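Local coordinates for protein probable acetyltransferase (Thermus thermophilus, PDB 3EXN) that probably transfers acyl groups as a GCN5-related N-acetyltransferase, and binds acetyl coenzyme A, at residues Leu123-Tyr128 with Gln141-Val146; Pro60-Phe65 with Tyr76-Leu81; Leu12-Val17 with Phe65-Gly70. All coordinates share one frame; numbering follows the deposited sequence.

Following the chain from the N terminus, interaction 3 opens first: Leu12-Val17 pairs with Phe65-Gly70, which closes a long loop holding helices 22-30, 33-38 and 46-57. Interaction 2 starts inside that loop at Pro60-Phe65 and ends beyond it at Tyr76-Leu81, so the two cross; they share Phe65, their centres lie about 12 Å apart, and Ala64 O is 3.1 Å from Val17 N, a probable hydrogen bond. Together they join three neighbouring strands, 13-16, 62-69 and 72-81. Interaction 1 follows in series, its loop holding helix 132-140. It belongs to the other part of the same sheet, its centre about 22 Å from that of interaction 3.

Interaction 1 (Leu123-Tyr128 with Gln141-Val146); sequences LYAVVY and QGFRYV. With ACO (acetyl coenzyme *a), chain C.
Phe143 meets Leu123 and Ala125 with its ring, and this apolar contact carries most of the contact area: Leu123-Tyr128 buries 76 Å² of Phe143. CG, anti to the carbonyl carbon (chi1 -70°), aims the ring at them. At its far end, CZ lies 4.0 Å from Leu123 CD2, the two side chains crossing obliquely, while CD1 lies 3.9 Å from Ala125 CB. A smaller apolar contact joins Tyr124 CE1 to Val146 CG2 at 4.4 Å. Among contacts to the backbone, Phe143 CE1 comes within 3.3 Å of Leu123 O. An alanine in place of Phe143 would probably open a gap beside Leu123 CD2 and Ala125 CB, leaving both less firmly packed. The same strand also touches the ligand, with Val126 O 3.1 Å from CH3 of acetyl coenzyme A and Val127 CA 3.9 Å from its S1P. The segments are not sheet neighbours, since the nearest CA atoms, of Ala125 and Phe143, are 7.7 Å apart. Helix 132-140 ends in a Schellman motif at Gly142 and completes a beta-alpha-beta crossover of the GNAT fold, in which strand 153-159 lies between strands 122-128 and 144-148, while Phe138 meets Phe143 edge-to-face and Leu110 of helix 105-115 touches it.

Interaction 2 (Pro60-Phe65 with Tyr76-Leu81); sequences PRRRAF and YLDAKL
Arg62 grips Asp78 side-on in a two-bond salt bridge across the antiparallel hairpin of strands 62-69 and 72-81, part of the central sheet of the GNAT fold. Arg62 NE and NH1 reach Asp78 OD1 and OD2, respectively, both at 2.8 Å, each oxygen using its syn lone pair; the guanidinium and carboxylate planes are 24° apart. Asp78 CG, anti to the backbone N (chi1 -165°), leans toward Arg62. Tyr76 OH donates to the same Asp78 OD2 at 2.8 Å, but from 52° above the carboxylate plane, so three bonds hold this buried carboxylate and fix its rotation. Paired backbone bonds join Arg63 to Ala79 and Phe65 to Leu77; Arg63 N to Ala79 O, at 2.8 Å, is nearly straight. One more bond, Leu81 N to Arg61 O, carries the pairing back past the start of strand 62-69. Lys80 turns its amine to Asp59 in a salt bridge. On the other side of the sheet, where Phe113 of helix 105-115 covers the apolar groups, Phe65 CD2 lies 3.8 Å from Leu77 CD2, which sits at the ring edge. Arg63 NH2 bonds Pro60 O at 2.7 Å, and Leu81 CD1 lies over one face of that guanidinium, 3.6 Å from Arg63 NH1.

Interaction 3 (Leu12-Val17 with Phe65-Gly70); sequences LDLAPV and FLLFLG
Asp13 and Phe68 form a hydrogen-bonded antiparallel pair where strand 13-16, at the edge of the GNAT sheet, lies against strand 62-69. The short axes approach to 4.4 Å with 148° between their directions, so the strands are antiparallel but turned well away from exact alignment. Asp13 N reaches Phe68 O at 2.9 Å and the reverse bond, from Phe68 N to Asp13 O, is matched to it. Ala15 and Leu66 form the next such pair, whose return bond from Leu66 N to Ala15 O is weak, bent to 129°. Between them Leu14 and Leu67 form a non-hydrogen-bonded pair.

On the face carrying Leu14 and Leu67, these two side chains lie side by side, pointing the same way, with Leu14 CG 3.7 Å from Leu67 CD2. Leu14 CB also touches Phe65 CD1 at 3.9 Å, which brings the Phe65 ring against this strand. Nearby, Leu12 CD1 meets Leu69 CD2 at 3.7 Å; Ala109 of helix 105-115 packs on both Leu12 and Leu67. On the other face, Ala15 CB sits at the edge of the Phe68 ring, 3.7 Å from CD2, and Leu24 of helix 22-30 touches both Leu66 and Phe68. With CG anti to the carbonyl carbon (chi1 -60°), the carboxylate of Asp13 turns toward Gly70, bridged to it by two waters, which both donate to OD2: one accepts from Gly70 N, and the other donates to Gly70 O at 2.6 Å.

Interaction 1 (Leu123-Tyr128 with Gln141-Val146)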
loop_
_atom_site.group_PDB
_atom_site.type_symbol
_atom_site.label_atom_id
_atom_site.label_comp_id
_atom_site.label_asym_id
_atom_site.label_seq_id
_atom_site.Cartn_x
_atom_site.Cartn_y
_atom_site.Cartn_z
ATOM N N LEU A 123 -3.515 6.466 -12.027
ATOM C CA LEU A 123 -3.131 5.937 -10.692
ATOM C C LEU A 123 -1.713 6.390 -10.389
ATOM O O LEU A 123 -0.766 5.995 -11.059
ATOM C CB LEU A 123 -3.236 4.406 -10.689
ATOM C CG LEU A 123 -2.872 3.710 -9.377
ATOM C CD1 LEU A 123 -3.710 4.242 -8.232
ATOM C CD2 LEU A 123 -3.044 2.174 -9.506
ATOM N N TYR A 124 -1.572 7.211 -9.344
ATOM C CA TYR A 124 -0.261 7.687 -8.918
ATOM C C TYR A 124 0.208 6.763 -7.815
ATOM O O TYR A 124 -0.623 6.101 -7.225
ATOM C CB TYR A 124 -0.364 9.099 -8.357
ATOM C CG TYR A 124 -0.561 10.209 -9.429
ATOM C CD1 TYR A 124 0.523 10.953 -9.906
ATOM C CD2 TYR A 124 -1.831 10.511 -9.934
ATOM C CE1 TYR A 124 0.340 11.986 -10.878
ATOM C CE2 TYR A 124 -2.010 11.516 -10.907
ATOM C CZ TYR A 124 -0.913 12.244 -11.367
ATOM O OH TYR A 124 -1.086 13.259 -12.319
ATOM N N ALA A 125 1.516 6.771 -7.582
ATOM C CA ALA A 125 2.192 6.085 -6.449
ATOM C C ALA A 125 3.238 7.067 -5.905
ATOM O O ALA A 125 3.964 7.688 -6.690
ATOM C CB ALA A 125 2.848 4.820 -6.955
ATOM N N VAL A 126 3.296 7.222 -4.563
ATOM C CA VAL A 126 4.250 8.133 -3.899
ATOM C C VAL A 126 5.200 7.297 -3.048
ATOM O O VAL A 126 4.744 6.486 -2.249
ATOM C CB VAL A 126 3.602 9.234 -3.080
ATOM C CG1 VAL A 126 2.564 8.672 -2.052
ATOM C CG2 VAL A 126 4.708 10.121 -2.412
ATOM N N VAL A 127 6.508 7.444 -3.306
ATOM C CA VAL A 127 7.523 6.655 -2.626
ATOM C C VAL A 127 8.226 7.544 -1.601
ATOM O O VAL A 127 8.596 8.670 -1.920
ATOM C CB VAL A 127 8.554 6.079 -3.595
ATOM C CG1 VAL A 127 9.625 5.287 -2.794
ATOM C CG2 VAL A 127 7.863 5.212 -4.668
ATOM N N TYR A 128 8.395 7.022 -0.365
ATOM C CA TYR A 128 8.914 7.807 0.742
ATOM C C TYR A 128 10.357 7.424 1.000
ATOM O O TYR A 128 10.690 6.231 1.102
ATOM C CB TYR A 128 8.082 7.544 2.005
ATOM C CG TYR A 128 6.656 8.072 1.869
ATOM C CD1 TYR A 128 6.363 9.379 2.213
ATOM C CD2 TYR A 128 5.620 7.276 1.361
ATOM C CE1 TYR A 128 5.067 9.897 2.086
ATOM C CE2 TYR A 128 4.303 7.790 1.226
ATOM C CZ TYR A 128 4.049 9.107 1.603
ATOM O OH TYR A 128 2.785 9.668 1.505
ATOM N N GLN A 141 6.288 -2.149 -13.175
ATOM C CA GLN A 141 4.835 -2.341 -13.353
ATOM C C GLN A 141 4.207 -1.271 -14.233
ATOM O O GLN A 141 2.988 -1.231 -14.385
ATOM C CB GLN A 141 4.127 -2.323 -12.010
ATOM C CG GLN A 141 4.702 -3.269 -11.027
ATOM C CD GLN A 141 4.821 -4.680 -11.584
ATOM O OE1 GLN A 141 3.864 -5.210 -12.128
ATOM N NE2 GLN A 141 5.996 -5.303 -11.420
ATOM N N GLY A 142 5.033 -0.384 -14.786
ATOM C CA GLY A 142 4.542 0.580 -15.755
ATOM C C GLY A 142 4.306 1.989 -15.222
ATOM O O GLY A 142 3.745 2.823 -15.952
ATOM N N PHE A 143 4.716 2.253 -13.981
ATOM C CA PHE A 143 4.650 3.615 -13.367
ATOM C C PHE A 143 5.874 4.441 -13.791
ATOM O O PHE A 143 6.995 4.094 -13.479
ATOM C CB PHE A 143 4.583 3.562 -11.847
ATOM C CG PHE A 143 3.281 3.025 -11.314
ATOM C CD1 PHE A 143 2.366 3.873 -10.725
ATOM C CD2 PHE A 143 2.971 1.668 -11.421
ATOM C CE1 PHE A 143 1.178 3.403 -10.236
ATOM C CE2 PHE A 143 1.760 1.168 -10.929
ATOM C CZ PHE A 143 0.865 2.035 -10.335
ATOM N N ARG A 144 5.666 5.533 -14.502
ATOM C CA ARG A 144 6.792 6.427 -14.838
ATOM C C ARG A 144 6.994 7.585 -13.845
ATOM O O ARG A 144 6.023 8.023 -13.167
ATOM C CB ARG A 144 6.633 7.006 -16.247
ATOM C CG ARG A 144 5.497 7.952 -16.327
ATOM C CD ARG A 144 5.564 8.845 -17.492
ATOM N NE ARG A 144 4.692 10.004 -17.263
ATOM C CZ ARG A 144 5.087 11.236 -16.901
ATOM N NH1 ARG A 144 6.374 11.553 -16.736
ATOM N NH2 ARG A 144 4.167 12.185 -16.742
ATOM N N TYR A 145 8.219 8.058 -13.740
ATOM C CA TYR A 145 8.603 9.142 -12.873
ATOM C C TYR A 145 7.894 10.391 -13.308
ATOM O O TYR A 145 7.870 10.677 -14.455
ATOM C CB TYR A 145 10.111 9.328 -12.944
ATOM C CG TYR A 145 10.676 10.530 -12.249
ATOM C CD1 TYR A 145 10.936 10.523 -10.902
ATOM C CD2 TYR A 145 10.989 11.673 -12.953
ATOM C CE1 TYR A 145 11.471 11.628 -10.277
ATOM C CE2 TYR A 145 11.528 12.764 -12.331
ATOM C CZ TYR A 145 11.753 12.737 -11.007
ATOM O OH TYR A 145 12.292 13.812 -10.410
ATOM N N VAL A 146 7.304 11.105 -12.363
ATOM C CA VAL A 146 6.703 12.399 -12.595
ATOM C C VAL A 146 7.558 13.553 -12.037
ATOM O O VAL A 146 7.894 14.440 -12.745
ATOM C CB VAL A 146 5.345 12.497 -11.954
ATOM C CG1 VAL A 146 4.792 13.854 -12.146
ATOM C CG2 VAL A 146 4.403 11.476 -12.510
HETATM O O5B ACO C . 7.719 -8.290 -7.898
HETATM P P1A ACO C . 6.851 -8.965 -6.665
HETATM O O1A ACO C . 7.523 -10.286 -6.290
HETATM O O2A ACO C . 5.376 -8.784 -6.984
HETATM O O3A ACO C . 7.204 -7.880 -5.502
HETATM P P2A ACO C . 6.771 -8.033 -3.975
HETATM O O4A ACO C . 8.082 -8.233 -3.207
HETATM O O5A ACO C . 5.730 -9.109 -3.781
HETATM O O6A ACO C . 6.168 -6.516 -3.758
HETATM C CBP ACO C . 6.962 -4.439 -2.677
HETATM C CCP ACO C . 6.931 -5.310 -3.947
HETATM C CDP ACO C . 5.526 -4.011 -2.439
HETATM C CEP ACO C . 7.813 -3.187 -2.872
HETATM C CAP ACO C . 7.494 -5.269 -1.477
HETATM O OAP ACO C . 8.866 -5.686 -1.707
HETATM C C9P ACO C . 7.499 -4.507 -0.166
HETATM O O9P ACO C . 6.551 -4.547 0.605
HETATM N N8P ACO C . 8.601 -3.816 0.116
HETATM C C7P ACO C . 8.798 -3.098 1.390
HETATM C C6P ACO C . 7.793 -1.973 1.629
HETATM C C5P ACO C . 7.833 -0.953 0.500
HETATM O O5P ACO C . 8.911 -0.538 0.021
HETATM N N4P ACO C . 6.632 -0.547 0.062
HETATM C C3P ACO C . 6.505 0.435 -0.992
HETATM C C2P ACO C . 6.427 1.836 -0.438
HETATM S S1P ACO C . 6.208 3.076 -1.723
HETATM C C ACO C . 4.545 2.840 -1.939
HETATM O O ACO C . 3.985 2.000 -1.283
HETATM C CH3 ACO C . 3.773 3.675 -2.943
#

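Interaction 2 (Pro60-Phe65 with Tyr76-Leu81)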
loop_
_atom_site.group_PDB
_atom_site.type_symbol
_atom_site.label_atom_id
_atom_site.label_comp_id
_atom_site.label_asym_id
_atom_site.label_seq_id
_atom_site.Cartn_x
_atom_site.Cartn_y
_atom_site.Cartn_z
ATOM N N PRO A 60 -14.700 8.744 2.973
ATOM C CA PRO A 60 -15.393 7.864 1.987
ATOM C C PRO A 60 -14.562 7.509 0.768
ATOM O O PRO A 60 -14.917 6.587 0.015
ATOM C CB PRO A 60 -16.614 8.682 1.557
ATOM C CG PRO A 60 -16.294 10.109 1.957
ATOM C CD PRO A 60 -15.285 10.101 3.022
ATOM N N ARG A 61 -13.478 8.266 0.564
ATOM C CA ARG A 61 -12.593 8.056 -0.558
ATOM C C ARG A 61 -11.282 7.271 -0.293
ATOM O O ARG A 61 -10.519 7.031 -1.225
ATOM C CB ARG A 61 -12.333 9.377 -1.223
ATOM C CG ARG A 61 -13.595 9.919 -1.875
ATOM C CD ARG A 61 -13.237 10.716 -3.042
ATOM N NE ARG A 61 -12.634 11.970 -2.642
ATOM C CZ ARG A 61 -13.311 13.035 -2.248
ATOM N NH1 ARG A 61 -12.637 14.142 -1.926
ATOM N NH2 ARG A 61 -14.655 13.004 -2.170
ATOM N N ARG A 62 -11.040 6.861 0.938
ATOM C CA ARG A 62 -9.906 5.986 1.242
ATOM C C ARG A 62 -10.303 4.570 0.854
ATOM O O ARG A 62 -11.455 4.138 1.041
ATOM C CB ARG A 62 -9.520 6.013 2.741
ATOM C CG ARG A 62 -8.727 7.245 3.200
ATOM C CD ARG A 62 -7.211 7.268 2.844
ATOM N NE ARG A 62 -6.336 6.440 3.723
ATOM C CZ ARG A 62 -5.884 6.790 4.918
ATOM N NH1 ARG A 62 -5.072 5.964 5.578
ATOM N NH2 ARG A 62 -6.205 7.971 5.473
ATOM N N ARG A 63 -9.343 3.860 0.258
ATOM C CA ARG A 63 -9.503 2.465 -0.099
ATOM C C ARG A 63 -8.319 1.701 0.473
ATOM O O ARG A 63 -7.211 1.722 -0.114
ATOM C CB ARG A 63 -9.576 2.273 -1.599
ATOM C CG ARG A 63 -10.858 2.855 -2.261
ATOM C CD ARG A 63 -12.153 2.121 -1.898
ATOM N NE ARG A 63 -13.337 2.758 -2.542
ATOM C CZ ARG A 63 -13.975 3.833 -2.074
ATOM N NH1 ARG A 63 -15.044 4.322 -2.735
ATOM N NH2 ARG A 63 -13.529 4.471 -0.986
ATOM N N ALA A 64 -8.532 1.100 1.635
ATOM C CA ALA A 64 -7.462 0.404 2.333
ATOM C C ALA A 64 -7.869 -1.030 2.638
ATOM O O ALA A 64 -9.042 -1.282 2.996
ATOM C CB ALA A 64 -7.057 1.163 3.653
ATOM N N PHE A 65 -6.898 -1.940 2.494
ATOM C CA PHE A 65 -7.144 -3.386 2.560
ATOM C C PHE A 65 -6.058 -4.106 3.314
ATOM O O PHE A 65 -4.855 -3.856 3.086
ATOM C CB PHE A 65 -7.162 -3.979 1.146
ATOM C CG PHE A 65 -8.081 -3.286 0.217
ATOM C CD1 PHE A 65 -9.412 -3.719 0.057
ATOM C CD2 PHE A 65 -7.625 -2.181 -0.496
ATOM C CE1 PHE A 65 -10.275 -3.054 -0.826
ATOM C CE2 PHE A 65 -8.481 -1.509 -1.373
ATOM C CZ PHE A 65 -9.818 -1.933 -1.512
ATOM N N TYR A 76 -0.644 -5.128 3.189
ATOM C CA TYR A 76 -1.522 -3.980 3.401
ATOM C C TYR A 76 -1.423 -3.082 2.176
ATOM O O TYR A 76 -0.332 -2.895 1.651
ATOM C CB TYR A 76 -1.099 -3.216 4.644
ATOM C CG TYR A 76 -1.945 -2.018 4.949
ATOM C CD1 TYR A 76 -3.284 -2.161 5.305
ATOM C CD2 TYR A 76 -1.398 -0.722 4.919
ATOM C CE1 TYR A 76 -4.089 -1.044 5.610
ATOM C CE2 TYR A 76 -2.186 0.385 5.219
ATOM C CZ TYR A 76 -3.547 0.219 5.555
ATOM O OH TYR A 76 -4.317 1.340 5.848
ATOM N N LEU A 77 -2.548 -2.539 1.713
ATOM C CA LEU A 77 -2.592 -1.641 0.563
ATOM C C LEU A 77 -3.496 -0.461 0.938
ATOM O O LEU A 77 -4.591 -0.662 1.448
ATOM C CB LEU A 77 -3.092 -2.365 -0.702
ATOM C CG LEU A 77 -3.211 -1.609 -2.052
ATOM C CD1 LEU A 77 -3.098 -2.570 -3.248
ATOM C CD2 LEU A 77 -4.533 -0.765 -2.129
ATOM N N ASP A 78 -3.016 0.767 0.705
ATOM C CA ASP A 78 -3.760 1.988 1.159
ATOM C C ASP A 78 -3.694 2.965 0.025
ATOM O O ASP A 78 -2.607 3.319 -0.402
ATOM C CB ASP A 78 -3.117 2.562 2.459
ATOM C CG ASP A 78 -4.006 3.586 3.205
ATOM O OD1 ASP A 78 -4.852 4.299 2.581
ATOM O OD2 ASP A 78 -3.851 3.697 4.443
ATOM N N ALA A 79 -4.849 3.375 -0.465
ATOM C CA ALA A 79 -4.978 4.363 -1.543
ATOM C C ALA A 79 -6.067 5.399 -1.218
ATOM O O ALA A 79 -6.939 5.196 -0.350
ATOM C CB ALA A 79 -5.258 3.643 -2.848
ATOM N N LYS A 80 -5.996 6.523 -1.903
ATOM C CA LYS A 80 -6.975 7.619 -1.804
ATOM C C LYS A 80 -7.495 7.972 -3.219
ATOM O O LYS A 80 -6.716 8.380 -4.104
ATOM C CB LYS A 80 -6.308 8.877 -1.211
ATOM C CG LYS A 80 -7.213 10.096 -1.052
ATOM C CD LYS A 80 -8.406 9.812 -0.180
ATOM C CE LYS A 80 -9.326 11.013 -0.078
ATOM N NZ LYS A 80 -8.839 11.996 0.936
ATOM N N LEU A 81 -8.800 7.824 -3.419
ATOM C CA LEU A 81 -9.462 8.300 -4.644
ATOM C C LEU A 81 -9.626 9.831 -4.584
ATOM O O LEU A 81 -9.932 10.391 -3.536
ATOM C CB LEU A 81 -10.832 7.632 -4.788
ATOM C CG LEU A 81 -10.920 6.104 -4.725
ATOM C CD1 LEU A 81 -12.400 5.636 -4.856
ATOM C CD2 LEU A 81 -10.025 5.524 -5.832
#

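Interaction 3 (Leu12-Val17 with Phe65-Gly70)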
loop_
_atom_site.group_PDB
_atom_site.type_symbol
_atom_site.label_atom_id
_atom_site.label_comp_id
_atom_site.label_asym_id
_atom_site.label_seq_id
_atom_site.Cartn_x
_atom_site.Cartn_y
_atom_site.Cartn_z
ATOM N N LEU A 12 -4.765 -13.901 -3.874
ATOM C CA LEU A 12 -4.604 -12.977 -2.766
ATOM C C LEU A 12 -5.932 -12.272 -2.654
ATOM O O LEU A 12 -6.385 -11.693 -3.648
ATOM C CB LEU A 12 -3.460 -11.984 -3.114
ATOM C CG LEU A 12 -2.865 -11.081 -2.074
ATOM C CD1 LEU A 12 -2.076 -11.850 -0.987
ATOM C CD2 LEU A 12 -2.047 -10.043 -2.815
ATOM N N ASP A 13 -6.523 -12.285 -1.464
ATOM C CA ASP A 13 -7.774 -11.562 -1.189
ATOM C C ASP A 13 -7.568 -10.170 -0.582
ATOM O O ASP A 13 -6.747 -9.980 0.327
ATOM C CB ASP A 13 -8.653 -12.370 -0.277
ATOM C CG ASP A 13 -9.028 -13.729 -0.885
ATOM O OD1 ASP A 13 -9.219 -13.801 -2.129
ATOM O OD2 ASP A 13 -9.133 -14.707 -0.118
ATOM N N LEU A 14 -8.347 -9.215 -1.069
ATOM C CA LEU A 14 -8.222 -7.832 -0.613
ATOM C C LEU A 14 -9.443 -7.580 0.274
ATOM O O LEU A 14 -10.545 -7.411 -0.261
ATOM C CB LEU A 14 -8.213 -6.890 -1.833
ATOM C CG LEU A 14 -6.861 -6.588 -2.496
ATOM C CD1 LEU A 14 -6.146 -7.838 -3.036
ATOM C CD2 LEU A 14 -7.047 -5.610 -3.589
ATOM N N ALA A 15 -9.212 -7.632 1.599
ATOM C CA ALA A 15 -10.232 -7.450 2.646
ATOM C C ALA A 15 -10.242 -5.979 3.111
ATOM O O ALA A 15 -9.288 -5.502 3.699
ATOM C CB ALA A 15 -9.939 -8.380 3.864
ATOM N N PRO A 16 -11.341 -5.275 2.901
ATOM C CA PRO A 16 -11.397 -3.921 3.462
ATOM C C PRO A 16 -11.107 -3.864 4.949
ATOM O O PRO A 16 -11.617 -4.715 5.731
ATOM C CB PRO A 16 -12.834 -3.487 3.180
ATOM C CG PRO A 16 -13.208 -4.253 2.002
ATOM C CD PRO A 16 -12.606 -5.618 2.233
ATOM N N VAL A 17 -10.255 -2.896 5.335
ATOM C CA VAL A 17 -9.764 -2.759 6.710
ATOM C C VAL A 17 -10.776 -1.940 7.552
ATOM O O VAL A 17 -11.416 -1.007 7.050
ATOM C CB VAL A 17 -8.337 -2.148 6.739
ATOM C CG1 VAL A 17 -8.391 -0.635 6.591
ATOM C CG2 VAL A 17 -7.547 -2.564 8.006
ATOM N N PHE A 65 -6.898 -1.940 2.494
ATOM C CA PHE A 65 -7.144 -3.386 2.560
ATOM C C PHE A 65 -6.058 -4.106 3.314
ATOM O O PHE A 65 -4.855 -3.856 3.086
ATOM C CB PHE A 65 -7.162 -3.979 1.146
ATOM C CG PHE A 65 -8.081 -3.286 0.217
ATOM C CD1 PHE A 65 -9.412 -3.719 0.057
ATOM C CD2 PHE A 65 -7.625 -2.181 -0.496
ATOM C CE1 PHE A 65 -10.275 -3.054 -0.826
ATOM C CE2 PHE A 65 -8.481 -1.509 -1.373
ATOM C CZ PHE A 65 -9.818 -1.933 -1.512
ATOM N N LEU A 66 -6.450 -5.042 4.183
ATOM C CA LEU A 66 -5.548 -6.122 4.536
ATOM C C LEU A 66 -5.467 -7.160 3.393
ATOM O O LEU A 66 -6.483 -7.480 2.763
ATOM C CB LEU A 66 -5.999 -6.798 5.825
ATOM C CG LEU A 66 -5.404 -6.284 7.119
ATOM C CD1 LEU A 66 -6.147 -7.019 8.233
ATOM C CD2 LEU A 66 -3.870 -6.510 7.260
ATOM N N LEU A 67 -4.272 -7.662 3.127
ATOM C CA LEU A 67 -4.003 -8.647 2.053
ATOM C C LEU A 67 -3.877 -10.012 2.659
ATOM O O LEU A 67 -3.083 -10.215 3.580
ATOM C CB LEU A 67 -2.772 -8.234 1.229
ATOM C CG LEU A 67 -2.748 -6.804 0.691
ATOM C CD1 LEU A 67 -1.452 -6.535 -0.092
ATOM C CD2 LEU A 67 -3.949 -6.497 -0.176
ATOM N N PHE A 68 -4.744 -10.932 2.213
ATOM C CA PHE A 68 -4.858 -12.238 2.852
ATOM C C PHE A 68 -4.492 -13.346 1.896
ATOM O O PHE A 68 -4.910 -13.356 0.753
ATOM C CB PHE A 68 -6.276 -12.501 3.398
ATOM C CG PHE A 68 -6.544 -11.878 4.767
ATOM C CD1 PHE A 68 -6.159 -12.514 5.951
ATOM C CD2 PHE A 68 -7.228 -10.669 4.856
ATOM C CE1 PHE A 68 -6.424 -11.942 7.211
ATOM C CE2 PHE A 68 -7.543 -10.081 6.134
ATOM C CZ PHE A 68 -7.119 -10.697 7.298
ATOM N N LEU A 69 -3.758 -14.311 2.410
ATOM C CA LEU A 69 -3.684 -15.644 1.743
ATOM C C LEU A 69 -4.412 -16.605 2.673
ATOM O O LEU A 69 -3.877 -17.014 3.715
ATOM C CB LEU A 69 -2.241 -16.072 1.502
ATOM C CG LEU A 69 -1.476 -15.397 0.354
ATOM C CD1 LEU A 69 -0.033 -15.857 0.336
ATOM C CD2 LEU A 69 -2.136 -15.593 -1.019
ATOM N N GLY A 70 -5.639 -16.959 2.303
ATOM C CA GLY A 70 -6.518 -17.723 3.199
ATOM C C GLY A 70 -6.779 -16.881 4.439
ATOM O O GLY A 70 -7.249 -15.761 4.311
HETATM O O HOH W 1 -7.073 -16.460 -0.257
HETATM O O HOH W 2 -9.166 -14.839 2.766
#